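Long-range contacts in putative aspartyl-tRNA synthetase (Leishmania major, PDB 6OD8), which probably attaches L-aspartate to tRNA(Asp) at the expense of ATP, as a class II aminoacyl-tRNA synthetase: residues A[112-117]-A[158-163]; A[183-188]-A[208-213]; A[214-219]-A[354-359]; A[347-352]-A[536-541]. All coordinates share one frame; numbering follows the deposited sequence.

Contact 1 (A[112-117]-A[158-163])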
loop_
_atom_site.group_PDB
_atom_site.type_symbol
_atom_site.label_atom_id
_atom_site.label_comp_id
_atom_site.label_asym_id
_atom_site.label_seq_id
_atom_site.Cartn_x
_atom_site.Cartn_y
_atom_site.Cartn_z
ATOM N N GLY A 112 20.710 8.012 12.184
ATOM C CA GLY A 112 19.534 7.423 12.817
ATOM C C GLY A 112 19.874 6.943 14.214
ATOM O O GLY A 112 20.446 7.680 15.023
ATOM N N SER A 113 19.582 5.669 14.485
ATOM C CA SER A 113 19.779 5.093 15.813
ATOM C C SER A 113 21.225 4.708 16.114
ATOM O O SER A 113 21.518 4.321 17.247
ATOM C CB SER A 113 18.881 3.863 15.985
ATOM O OG SER A 113 19.099 2.924 14.949
ATOM N N ASP A 114 22.138 4.806 15.153
ATOM C CA ASP A 114 23.529 4.417 15.365
ATOM C C ASP A 114 24.390 5.654 15.594
ATOM O O ASP A 114 24.314 6.619 14.826
ATOM C CB ASP A 114 24.046 3.615 14.167
ATOM C CG ASP A 114 23.356 2.256 14.032
ATOM O OD1 ASP A 114 23.622 1.362 14.867
ATOM O OD2 ASP A 114 22.529 2.095 13.108
ATOM N N SER A 115 25.210 5.626 16.645
ATOM C CA SER A 115 26.077 6.752 16.968
ATOM C C SER A 115 27.435 6.237 17.421
ATOM O O SER A 115 27.564 5.114 17.915
ATOM C CB SER A 115 25.463 7.653 18.057
ATOM O OG SER A 115 25.197 6.892 19.226
ATOM N N VAL A 116 28.459 7.066 17.235
ATOM C CA VAL A 116 29.814 6.677 17.594
ATOM C C VAL A 116 30.618 7.930 17.904
ATOM O O VAL A 116 30.407 8.992 17.317
ATOM C CB VAL A 116 30.467 5.843 16.468
ATOM C CG1 VAL A 116 30.606 6.675 15.179
ATOM C CG2 VAL A 116 31.819 5.273 16.916
ATOM N N GLN A 117 31.553 7.796 18.841
ATOM C CA GLN A 117 32.425 8.906 19.184
ATOM C C GLN A 117 33.582 8.972 18.197
ATOM O O GLN A 117 34.110 7.940 17.773
ATOM C CB GLN A 117 32.948 8.756 20.611
ATOM C CG GLN A 117 34.025 9.763 20.964
ATOM C CD GLN A 117 34.221 9.890 22.452
ATOM O OE1 GLN A 117 33.280 10.200 23.183
ATOM N NE2 GLN A 117 35.443 9.642 22.914
ATOM N N SER A 158 27.619 7.118 26.058
ATOM C CA SER A 158 26.744 8.089 25.408
ATOM C C SER A 158 26.473 7.776 23.936
ATOM O O SER A 158 25.771 8.553 23.277
ATOM C CB SER A 158 27.348 9.492 25.538
ATOM O OG SER A 158 28.691 9.518 25.080
ATOM N N THR A 159 27.002 6.677 23.399
ATOM C CA THR A 159 26.808 6.311 21.998
ATOM C C THR A 159 26.375 4.853 21.902
ATOM O O THR A 159 26.579 4.063 22.826
ATOM C CB THR A 159 28.094 6.509 21.169
ATOM O OG1 THR A 159 29.109 5.617 21.650
ATOM C CG2 THR A 159 28.583 7.935 21.281
ATOM N N SER A 160 25.783 4.491 20.761
ATOM C CA SER A 160 25.359 3.106 20.578
ATOM C C SER A 160 26.529 2.182 20.240
ATOM O O SER A 160 26.475 0.988 20.556
ATOM C CB SER A 160 24.278 3.025 19.499
ATOM O OG SER A 160 24.776 3.426 18.232
ATOM N N HIS A 161 27.584 2.703 19.605
ATOM C CA HIS A 161 28.808 1.935 19.366
ATOM C C HIS A 161 29.796 2.197 20.502
ATOM O O HIS A 161 30.853 2.801 20.325
ATOM C CB HIS A 161 29.420 2.297 18.018
ATOM C CG HIS A 161 28.609 1.856 16.845
ATOM N ND1 HIS A 161 28.545 0.542 16.436
ATOM C CD2 HIS A 161 27.841 2.558 15.979
ATOM C CE1 HIS A 161 27.766 0.452 15.373
ATOM N NE2 HIS A 161 27.324 1.662 15.077
ATOM N N SER A 162 29.425 1.724 21.697
ATOM C CA SER A 162 30.174 2.059 22.903
ATOM C C SER A 162 31.543 1.388 22.961
ATOM O O SER A 162 32.419 1.853 23.697
ATOM C CB SER A 162 29.357 1.671 24.129
ATOM O OG SER A 162 29.064 0.287 24.075
ATOM N N ASP A 163 31.744 0.314 22.203
ATOM C CA ASP A 163 32.978 -0.452 22.265
ATOM C C ASP A 163 34.111 0.163 21.451
ATOM O O ASP A 163 35.268 -0.235 21.629
ATOM C CB ASP A 163 32.717 -1.871 21.763
ATOM C CG ASP A 163 32.100 -1.887 20.366
ATOM O OD1 ASP A 163 31.227 -1.027 20.081
ATOM O OD2 ASP A 163 32.501 -2.751 19.548
HETATM O O HOH W 1 24.717 0.505 17.232
HETATM O O HOH W 2 31.673 5.480 20.413
#
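Ser115 and Ser160 trade hydrogen bonds in both directions. The amide N of Ser115 donates to OG of Ser160 (2.7 Å, nearly straight at 164°), and the amide N of Ser160 donates to OG of Ser115 (2.9 Å). Ser115 OG stands between its own backbone N and carbonyl carbon (chi1 57°), the setting from which it meets Ser160 N. Each hydroxyl thus takes the place of a backbone carbonyl. One bond joins the main chains directly, from His161 N to Ser115 O at 2.9 Å. The loop runs at 98° to the strand, end to end, and not beside it. The fold is the OB barrel: 158-163 belongs to the loop before strand 164-168, which pairs in parallel with strand 114-121 to close the barrel. Two waters extend the polar network. One donates to Asp114 OD1 and also bonds Ser160 OG; the other accepts from Gln117 N, donates to His161 O (2.8 Å) and reaches Thr159 OG1, which is also bonded to Ile156 O. Nonpolar contact is slighter. CB of His161 lies 4.0 Å from CG2 of Val116, and CG2 of Thr159 rests 3.9 Å from the backbone C of Val116. The imidazole turns an edge to Ser115 O, with CD2 3.2 Å away, while its ND1 bonds Ser80 OG.

Contact 2 (A[183-188]-A[208-213])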
loop_
_atom_site.group_PDB
_atom_site.type_symbol
_atom_site.label_atom_id
_atom_site.label_comp_id
_atom_site.label_asym_id
_atom_site.label_seq_id
_atom_site.Cartn_x
_atom_site.Cartn_y
_atom_site.Cartn_z
ATOM N N PHE A 183 14.978 23.647 17.176
ATOM C CA PHE A 183 15.064 23.064 18.506
ATOM C C PHE A 183 16.195 22.056 18.430
ATOM O O PHE A 183 16.576 21.636 17.337
ATOM C CB PHE A 183 13.751 22.390 18.942
ATOM C CG PHE A 183 13.162 21.462 17.899
ATOM C CD1 PHE A 183 12.129 21.890 17.080
ATOM C CD2 PHE A 183 13.641 20.169 17.745
ATOM C CE1 PHE A 183 11.589 21.048 16.115
ATOM C CE2 PHE A 183 13.107 19.312 16.780
ATOM C CZ PHE A 183 12.076 19.753 15.968
ATOM N N THR A 184 16.722 21.664 19.591
ATOM C CA THR A 184 17.801 20.680 19.601
ATOM C C THR A 184 17.246 19.261 19.660
ATOM O O THR A 184 16.128 19.015 20.137
ATOM C CB THR A 184 18.743 20.889 20.792
ATOM O OG1 THR A 184 18.016 20.644 22.011
ATOM C CG2 THR A 184 19.286 22.307 20.811
ATOM N N LEU A 185 18.060 18.313 19.182
ATOM C CA LEU A 185 17.686 16.904 19.279
ATOM C C LEU A 185 17.561 16.487 20.732
ATOM O O LEU A 185 16.639 15.748 21.112
ATOM C CB LEU A 185 18.725 16.042 18.558
ATOM C CG LEU A 185 18.604 15.984 17.039
ATOM C CD1 LEU A 185 19.355 14.771 16.537
ATOM C CD2 LEU A 185 17.141 15.940 16.593
ATOM N N GLU A 186 18.476 16.983 21.564
ATOM C CA GLU A 186 18.425 16.731 22.999
ATOM C C GLU A 186 17.075 17.109 23.583
ATOM O O GLU A 186 16.453 16.320 24.298
ATOM C CB GLU A 186 19.546 17.509 23.686
ATOM C CG GLU A 186 20.962 17.033 23.303
ATOM C CD GLU A 186 21.442 17.452 21.897
ATOM O OE1 GLU A 186 20.821 18.324 21.241
ATOM O OE2 GLU A 186 22.473 16.899 21.451
ATOM N N ASP A 187 16.612 18.326 23.303
ATOM C CA ASP A 187 15.350 18.777 23.872
ATOM C C ASP A 187 14.177 17.993 23.290
ATOM O O ASP A 187 13.250 17.617 24.019
ATOM C CB ASP A 187 15.166 20.271 23.629
ATOM C CG ASP A 187 16.108 21.127 24.462
ATOM O OD1 ASP A 187 16.843 20.593 25.325
ATOM O OD2 ASP A 187 16.112 22.348 24.236
ATOM N N ALA A 188 14.213 17.728 21.982
ATOM C CA ALA A 188 13.132 16.995 21.329
ATOM C C ALA A 188 13.062 15.542 21.781
ATOM O O ALA A 188 12.012 14.911 21.613
ATOM C CB ALA A 188 13.290 17.072 19.809
ATOM N N ARG A 208 9.233 18.991 11.010
ATOM C CA ARG A 208 9.158 17.552 11.204
ATOM C C ARG A 208 10.439 16.850 10.777
ATOM O O ARG A 208 10.785 15.808 11.348
ATOM C CB ARG A 208 7.953 16.993 10.436
ATOM C CG ARG A 208 7.794 15.509 10.536
ATOM C CD ARG A 208 7.593 15.082 11.978
ATOM N NE ARG A 208 6.354 14.333 12.113
ATOM C CZ ARG A 208 5.947 13.750 13.233
ATOM N NH1 ARG A 208 6.699 13.814 14.319
ATOM N NH2 ARG A 208 4.794 13.092 13.260
ATOM N N TRP A 209 11.157 17.406 9.790
ATOM C CA TRP A 209 12.408 16.793 9.341
ATOM C C TRP A 209 13.447 16.774 10.448
ATOM O O TRP A 209 14.294 15.871 10.490
ATOM C CB TRP A 209 12.957 17.526 8.112
ATOM C CG TRP A 209 12.951 19.028 8.249
ATOM C CD1 TRP A 209 13.972 19.829 8.691
ATOM C CD2 TRP A 209 11.859 19.901 7.946
ATOM N NE1 TRP A 209 13.577 21.145 8.675
ATOM C CE2 TRP A 209 12.279 21.214 8.234
ATOM C CE3 TRP A 209 10.553 19.694 7.476
ATOM C CZ2 TRP A 209 11.441 22.328 8.056
ATOM C CZ3 TRP A 209 9.724 20.802 7.301
ATOM C CH2 TRP A 209 10.175 22.098 7.587
ATOM N N MET A 210 13.415 17.757 11.347
ATOM C CA MET A 210 14.297 17.703 12.507
ATOM C C MET A 210 13.808 16.663 13.515
ATOM O O MET A 210 14.592 15.851 14.034
ATOM C CB MET A 210 14.380 19.094 13.152
ATOM C CG MET A 210 15.342 19.212 14.291
ATOM S SD MET A 210 17.074 19.105 13.725
ATOM C CE MET A 210 17.894 19.174 15.315
ATOM N N ASP A 211 12.513 16.704 13.828
ATOM C CA ASP A 211 11.936 15.782 14.810
ATOM C C ASP A 211 12.175 14.328 14.433
ATOM O O ASP A 211 12.434 13.485 15.304
ATOM C CB ASP A 211 10.434 16.017 14.949
ATOM C CG ASP A 211 9.771 14.937 15.811
ATOM O OD1 ASP A 211 9.932 14.988 17.044
ATOM O OD2 ASP A 211 9.179 13.998 15.247
ATOM N N LEU A 212 12.062 13.999 13.140
ATOM C CA LEU A 212 12.169 12.604 12.748
ATOM C C LEU A 212 13.543 12.028 13.061
ATOM O O LEU A 212 13.695 10.806 13.075
ATOM C CB LEU A 212 11.863 12.438 11.246
ATOM C CG LEU A 212 10.412 12.646 10.785
ATOM C CD1 LEU A 212 10.313 12.741 9.252
ATOM C CD2 LEU A 212 9.507 11.517 11.313
ATOM N N ARG A 213 14.554 12.877 13.272
ATOM C CA ARG A 213 15.901 12.403 13.556
ATOM C C ARG A 213 16.048 11.838 14.966
ATOM O O ARG A 213 17.061 11.193 15.245
ATOM C CB ARG A 213 16.912 13.545 13.345
ATOM C CG ARG A 213 16.833 14.165 11.951
ATOM C CD ARG A 213 17.721 15.423 11.826
ATOM N NE ARG A 213 17.331 16.159 10.621
ATOM C CZ ARG A 213 17.944 17.236 10.154
ATOM N NH1 ARG A 213 19.007 17.742 10.781
ATOM N NH2 ARG A 213 17.489 17.798 9.048
#
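Met210 carries its CG anti to its backbone N (chi1 -175°), while Phe183 has CG between its backbone N and carbonyl carbon (chi1 48°), and these two settings bring the side chains alongside each other, pointing in opposite directions. The closest approach is tight: CG of Met210 lies 3.3 Å from CE2 of Phe183. CB of Met210 adds a contact with CZ at 3.7 Å. The thioether chain bends at chi2 (70°), and its terminal CE ends 3.6 Å from CD2 of Leu185 and 3.4 Å from Phe183 O, a carbonyl buried here without a polar partner. Leu185 CD2 also meets CB of Arg213 at 4.0 Å. At the ring edge of Phe183, near its plane, stands the amide N of Asp211, 3.8 Å from CZ. Within 208-213, Arg208 NH1 bridges to Asp211 OD2 (2.7 Å), approaching from above the carboxylate plane, and Arg204 binds the other oxygen. Around this buried apolar joint, helix 185-189, N-capped by Thr184, packs Leu185 on Arg110 of strand 104-111, while Arg213, just past helix 208-211, links Glu140 of the OB domain to Leu518 O of the second subunit, and Trp209 of that helix packs on Ser515 of the second subunit.

Contact 3 (A[214-219]-A[354-359])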
loop_
_atom_site.group_PDB
_atom_site.type_symbol
_atom_site.label_atom_id
_atom_site.label_comp_id
_atom_site.label_asym_id
_atom_site.label_seq_id
_atom_site.Cartn_x
_atom_site.Cartn_y
_atom_site.Cartn_z
ATOM N N THR A 214 15.089 12.083 15.861
ATOM C CA THR A 214 15.171 11.552 17.213
ATOM C C THR A 214 14.944 10.044 17.203
ATOM O O THR A 214 14.349 9.487 16.280
ATOM C CB THR A 214 14.146 12.223 18.150
ATOM O OG1 THR A 214 12.828 11.881 17.728
ATOM C CG2 THR A 214 14.300 13.752 18.141
ATOM N N LEU A 215 15.465 9.377 18.240
ATOM C CA LEU A 215 15.343 7.921 18.316
ATOM C C LEU A 215 13.891 7.491 18.288
ATOM O O LEU A 215 13.507 6.615 17.505
ATOM C CB LEU A 215 16.013 7.387 19.594
ATOM C CG LEU A 215 17.533 7.457 19.681
ATOM C CD1 LEU A 215 17.985 7.018 21.085
ATOM C CD2 LEU A 215 18.123 6.567 18.639
ATOM N N ALA A 216 13.068 8.080 19.161
ATOM C CA ALA A 216 11.692 7.609 19.300
ATOM C C ALA A 216 10.880 7.889 18.047
ATOM O O ALA A 216 10.142 7.021 17.565
ATOM C CB ALA A 216 11.027 8.251 20.529
ATOM N N SER A 217 10.988 9.103 17.503
ATOM C CA SER A 217 10.196 9.436 16.318
ATOM C C SER A 217 10.596 8.556 15.131
ATOM O O SER A 217 9.740 7.983 14.448
ATOM C CB SER A 217 10.347 10.938 16.029
ATOM O OG SER A 217 9.497 11.369 14.990
ATOM N N GLY A 218 11.899 8.399 14.893
ATOM C CA GLY A 218 12.335 7.477 13.862
ATOM C C GLY A 218 11.824 6.063 14.072
ATOM O O GLY A 218 11.399 5.405 13.118
ATOM N N ALA A 219 11.833 5.586 15.324
ATOM C CA ALA A 219 11.371 4.222 15.601
ATOM C C ALA A 219 9.880 4.092 15.370
ATOM O O ALA A 219 9.412 3.058 14.875
ATOM C CB ALA A 219 11.718 3.808 17.041
ATOM N N GLN A 354 12.090 4.464 25.531
ATOM C CA GLN A 354 12.985 5.260 26.368
ATOM C C GLN A 354 12.500 6.695 26.492
ATOM O O GLN A 354 12.735 7.344 27.518
ATOM C CB GLN A 354 14.419 5.216 25.831
ATOM C CG GLN A 354 14.568 5.479 24.340
ATOM C CD GLN A 354 14.693 6.959 24.001
ATOM O OE1 GLN A 354 15.173 7.757 24.815
ATOM N NE2 GLN A 354 14.255 7.334 22.796
ATOM N N GLN A 355 11.816 7.208 25.477
ATOM C CA GLN A 355 11.215 8.528 25.594
ATOM C C GLN A 355 9.758 8.479 26.036
ATOM O O GLN A 355 9.312 9.360 26.770
ATOM C CB GLN A 355 11.313 9.285 24.260
ATOM C CG GLN A 355 10.860 10.732 24.396
ATOM C CD GLN A 355 11.135 11.581 23.162
ATOM O OE1 GLN A 355 11.819 11.149 22.222
ATOM N NE2 GLN A 355 10.611 12.809 23.170
ATOM N N TYR A 356 9.015 7.466 25.604
ATOM C CA TYR A 356 7.568 7.382 25.797
ATOM C C TYR A 356 7.280 6.029 26.430
ATOM O O TYR A 356 6.847 5.094 25.741
ATOM C CB TYR A 356 6.829 7.533 24.464
ATOM C CG TYR A 356 7.013 8.876 23.791
ATOM C CD1 TYR A 356 6.600 10.050 24.413
ATOM C CD2 TYR A 356 7.577 8.969 22.519
ATOM C CE1 TYR A 356 6.753 11.283 23.798
ATOM C CE2 TYR A 356 7.737 10.194 21.894
ATOM C CZ TYR A 356 7.328 11.347 22.537
ATOM O OH TYR A 356 7.473 12.564 21.905
ATOM N N PRO A 357 7.545 5.882 27.728
ATOM C CA PRO A 357 7.464 4.560 28.356
ATOM C C PRO A 357 6.079 3.957 28.220
ATOM O O PRO A 357 5.060 4.642 28.359
ATOM C CB PRO A 357 7.805 4.841 29.823
ATOM C CG PRO A 357 8.606 6.094 29.791
ATOM C CD PRO A 357 8.051 6.905 28.657
ATOM N N PHE A 358 6.054 2.663 27.923
ATOM C CA PHE A 358 4.792 1.946 27.811
ATOM C C PHE A 358 4.989 0.517 28.280
ATOM O O PHE A 358 6.096 -0.026 28.209
ATOM C CB PHE A 358 4.258 1.948 26.378
ATOM C CG PHE A 358 5.179 1.293 25.367
ATOM C CD1 PHE A 358 6.202 2.020 24.766
ATOM C CD2 PHE A 358 4.987 -0.031 24.982
ATOM C CE1 PHE A 358 7.037 1.441 23.795
ATOM C CE2 PHE A 358 5.806 -0.621 24.028
ATOM C CZ PHE A 358 6.848 0.121 23.437
ATOM N N GLU A 359 3.894 -0.088 28.760
ATOM C CA GLU A 359 3.899 -1.524 29.020
ATOM C C GLU A 359 3.536 -2.260 27.735
ATOM O O GLU A 359 2.546 -1.889 27.078
ATOM C CB GLU A 359 2.916 -1.893 30.142
HETATM O O HOH W 3 11.056 12.171 19.641
HETATM O O HOH W 4 13.965 9.953 21.285
#
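Gln355 OE1, which touches CB of Ala216 at 3.4 Å, receives hydrogen bonds from two waters that tie it to the start of a helix. The nearer water donates to OE1 at 2.6 Å and accepts from both Ala216 N (3.0 Å) and Gln354 NE2 (3.0 Å), so a single water satisfies a first-turn amide and joins two glutamines. The second donates to the same oxygen and its own O lies 2.6 Å from Thr214 OG1, to which it is also bonded. Gln355 reaches this position with CG anti to its backbone N (chi1 -173°) and an extended chain beyond; its NE2 is taken by Ala188 O, which fixes the rotation of the amide. Gln354 instead bends at chi2 (87°), and its NE2, also bonded to Asn351 O, passes 3.7 Å from CB of Leu215. Apolar contact centres on Ala216: its CB meets CD2 of Tyr356 at 4.0 Å, approaching the ring obliquely. One face of that ring has CG of Gln355 over its centre. Thr214 is the N-cap of helix 215-237, its OG1 accepting weakly from Ser217 N. A long helix leading into a strand, here 241-242, is consistent with motif 1 of class II synthetases, and this contact lies at the helix's N-terminus.

Contact 4 (A[347-352]-A[536-541])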
loop_
_atom_site.group_PDB
_atom_site.type_symbol
_atom_site.label_atom_id
_atom_site.label_comp_id
_atom_site.label_asym_id
_atom_site.label_seq_id
_atom_site.Cartn_x
_atom_site.Cartn_y
_atom_site.Cartn_z
ATOM N N LYS A 347 14.685 -3.479 19.013
ATOM C CA LYS A 347 15.410 -2.216 18.887
ATOM C C LYS A 347 14.453 -1.028 18.811
ATOM O O LYS A 347 14.597 -0.042 19.545
ATOM C CB LYS A 347 16.293 -2.229 17.639
ATOM C CG LYS A 347 17.240 -1.025 17.580
ATOM C CD LYS A 347 18.203 -1.123 16.388
ATOM C CE LYS A 347 19.155 0.053 16.336
ATOM N NZ LYS A 347 20.219 -0.126 15.299
ATOM N N GLU A 348 13.483 -1.104 17.906
ATOM C CA GLU A 348 12.553 0.001 17.721
ATOM C C GLU A 348 11.662 0.188 18.943
ATOM O O GLU A 348 11.399 1.324 19.367
ATOM C CB GLU A 348 11.705 -0.242 16.469
ATOM C CG GLU A 348 12.441 -0.012 15.147
ATOM C CD GLU A 348 13.209 -1.237 14.677
ATOM O OE1 GLU A 348 13.268 -2.246 15.411
ATOM O OE2 GLU A 348 13.757 -1.184 13.566
ATOM N N LEU A 349 11.189 -0.916 19.527
ATOM C CA LEU A 349 10.327 -0.795 20.699
ATOM C C LEU A 349 11.064 -0.126 21.850
ATOM O O LEU A 349 10.490 0.700 22.573
ATOM C CB LEU A 349 9.812 -2.176 21.119
ATOM C CG LEU A 349 8.951 -2.921 20.102
ATOM C CD1 LEU A 349 8.829 -4.414 20.455
ATOM C CD2 LEU A 349 7.560 -2.271 19.973
ATOM N N LYS A 350 12.333 -0.485 22.056
ATOM C CA LYS A 350 13.079 0.138 23.143
ATOM C C LYS A 350 13.353 1.608 22.855
ATOM O O LYS A 350 13.385 2.427 23.786
ATOM C CB LYS A 350 14.397 -0.611 23.395
ATOM N N ASN A 351 13.545 1.960 21.579
ATOM C CA ASN A 351 13.824 3.348 21.222
ATOM C C ASN A 351 12.587 4.233 21.358
ATOM O O ASN A 351 12.721 5.425 21.663
ATOM C CB ASN A 351 14.407 3.422 19.809
ATOM C CG ASN A 351 15.906 3.134 19.786
ATOM O OD1 ASN A 351 16.573 3.237 20.810
ATOM N ND2 ASN A 351 16.437 2.787 18.620
ATOM N N VAL A 352 11.385 3.681 21.166
ATOM C CA VAL A 352 10.175 4.419 21.538
ATOM C C VAL A 352 10.069 4.521 23.055
ATOM O O VAL A 352 9.834 5.598 23.619
ATOM C CB VAL A 352 8.921 3.744 20.954
ATOM C CG1 VAL A 352 7.644 4.441 21.465
ATOM C CG2 VAL A 352 8.957 3.726 19.408
ATOM N N LEU A 536 -2.133 3.263 19.616
ATOM C CA LEU A 536 -2.648 2.473 20.742
ATOM C C LEU A 536 -1.695 1.335 21.105
ATOM O O LEU A 536 -1.498 1.040 22.289
ATOM C CB LEU A 536 -4.046 1.932 20.415
ATOM C CG LEU A 536 -5.110 3.043 20.350
ATOM C CD1 LEU A 536 -6.362 2.572 19.624
ATOM C CD2 LEU A 536 -5.441 3.540 21.763
ATOM N N TYR A 537 -1.090 0.694 20.104
ATOM C CA TYR A 537 -0.093 -0.346 20.371
ATOM C C TYR A 537 1.037 0.167 21.260
ATOM O O TYR A 537 1.474 -0.513 22.196
ATOM C CB TYR A 537 0.482 -0.853 19.044
ATOM C CG TYR A 537 1.546 -1.901 19.218
ATOM C CD1 TYR A 537 1.203 -3.234 19.470
ATOM C CD2 TYR A 537 2.903 -1.575 19.105
ATOM C CE1 TYR A 537 2.189 -4.218 19.617
ATOM C CE2 TYR A 537 3.883 -2.541 19.259
ATOM C CZ TYR A 537 3.530 -3.856 19.512
ATOM O OH TYR A 537 4.524 -4.800 19.670
ATOM N N LEU A 538 1.555 1.348 20.950
ATOM C CA LEU A 538 2.668 1.930 21.685
ATOM C C LEU A 538 2.218 2.781 22.863
ATOM O O LEU A 538 3.069 3.287 23.606
ATOM C CB LEU A 538 3.512 2.788 20.737
ATOM C CG LEU A 538 4.238 2.040 19.613
ATOM C CD1 LEU A 538 4.932 3.042 18.639
ATOM C CD2 LEU A 538 5.277 1.066 20.173
ATOM N N GLY A 539 0.913 2.992 23.016
ATOM C CA GLY A 539 0.403 3.830 24.087
ATOM C C GLY A 539 0.777 5.292 23.993
ATOM O O GLY A 539 0.949 5.940 25.030
ATOM N N LEU A 540 0.906 5.837 22.780
ATOM C CA LEU A 540 1.324 7.223 22.601
ATOM C C LEU A 540 0.214 8.190 23.009
ATOM O O LEU A 540 -0.971 7.878 22.915
ATOM C CB LEU A 540 1.714 7.474 21.133
ATOM C CG LEU A 540 2.831 6.585 20.591
ATOM C CD1 LEU A 540 3.131 6.895 19.104
ATOM C CD2 LEU A 540 4.064 6.783 21.477
ATOM N N SER A 541 0.608 9.398 23.418
ATOM C CA SER A 541 -0.357 10.364 23.938
ATOM C C SER A 541 -1.133 11.099 22.851
ATOM O O SER A 541 -2.167 11.709 23.152
ATOM C CB SER A 541 0.355 11.411 24.798
ATOM O OG SER A 541 1.235 12.160 23.974
#
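A Schellman motif closes helix 530-538, and the side chains on either side of its glycine, Tyr537 and Leu538 before it and Leu540 after it, meet Leu349 and Val352 of helix 346-353. Gly539, with its positive phi of 66°, turns the chain; Leu540 N bonds Met535 O, and Gly539 N makes a weak bond to Leu536 O. The contact itself is wholly apolar. Leu349 CD2 approaches the phenol ring of Tyr537 at its edge, near the plane, 3.8 Å from CE2, and the two side chains cross at about a right angle. CG of Tyr537 is anti to the backbone N (chi1 178°), which carries the ring out toward Leu349. The same methyl of Leu349 also reaches CD2 of Leu538 at 4.0 Å, so one branch touches two successive residues. Strand 523-529 followed by this helix fits motif 3 of the class II synthetase fold, and helix 346-353 is docked against its C-terminal end. There the two methyls of Val352 share CD1 of Leu538, each of CG1 and CG2 lying 4.2 Å from it. CG1 goes on to meet CD2 of Leu540 at 4.3 Å. Arg478 bonds two carbonyls near the helix end, NE to Leu536 O and NH2 to Tyr537 O. Phe358 packs on both Val352 and Leu538, while Ala219 and Ile220 of helix 215-237 add their side chains to Val352.

How the contacts relate
Chemistry follows burial: the two partly buried contacts, 1 and 3, use polar bonds or waters, and the buried ones, 2 and 4, join apolar side chains. Contact 1 relies on direct hydrogen bonds as well as waters; in contact 3 the polar links pass through waters, beside a small apolar patch at Ala216. Contacts 3 and 4 have centres about 5 Å apart: helix 215-237 belongs to contact 3 and packs on contact 4, touching through Ala219 and Val352. Contact 2 precedes contact 3 along the chain and joins it by Asp211 to Ser217 and Ala188 to Gln355. Contact 1 meets contacts 3 and 4 at its Ser113 end, against Leu215 and Lys347, where the OB and catalytic domains adjoin.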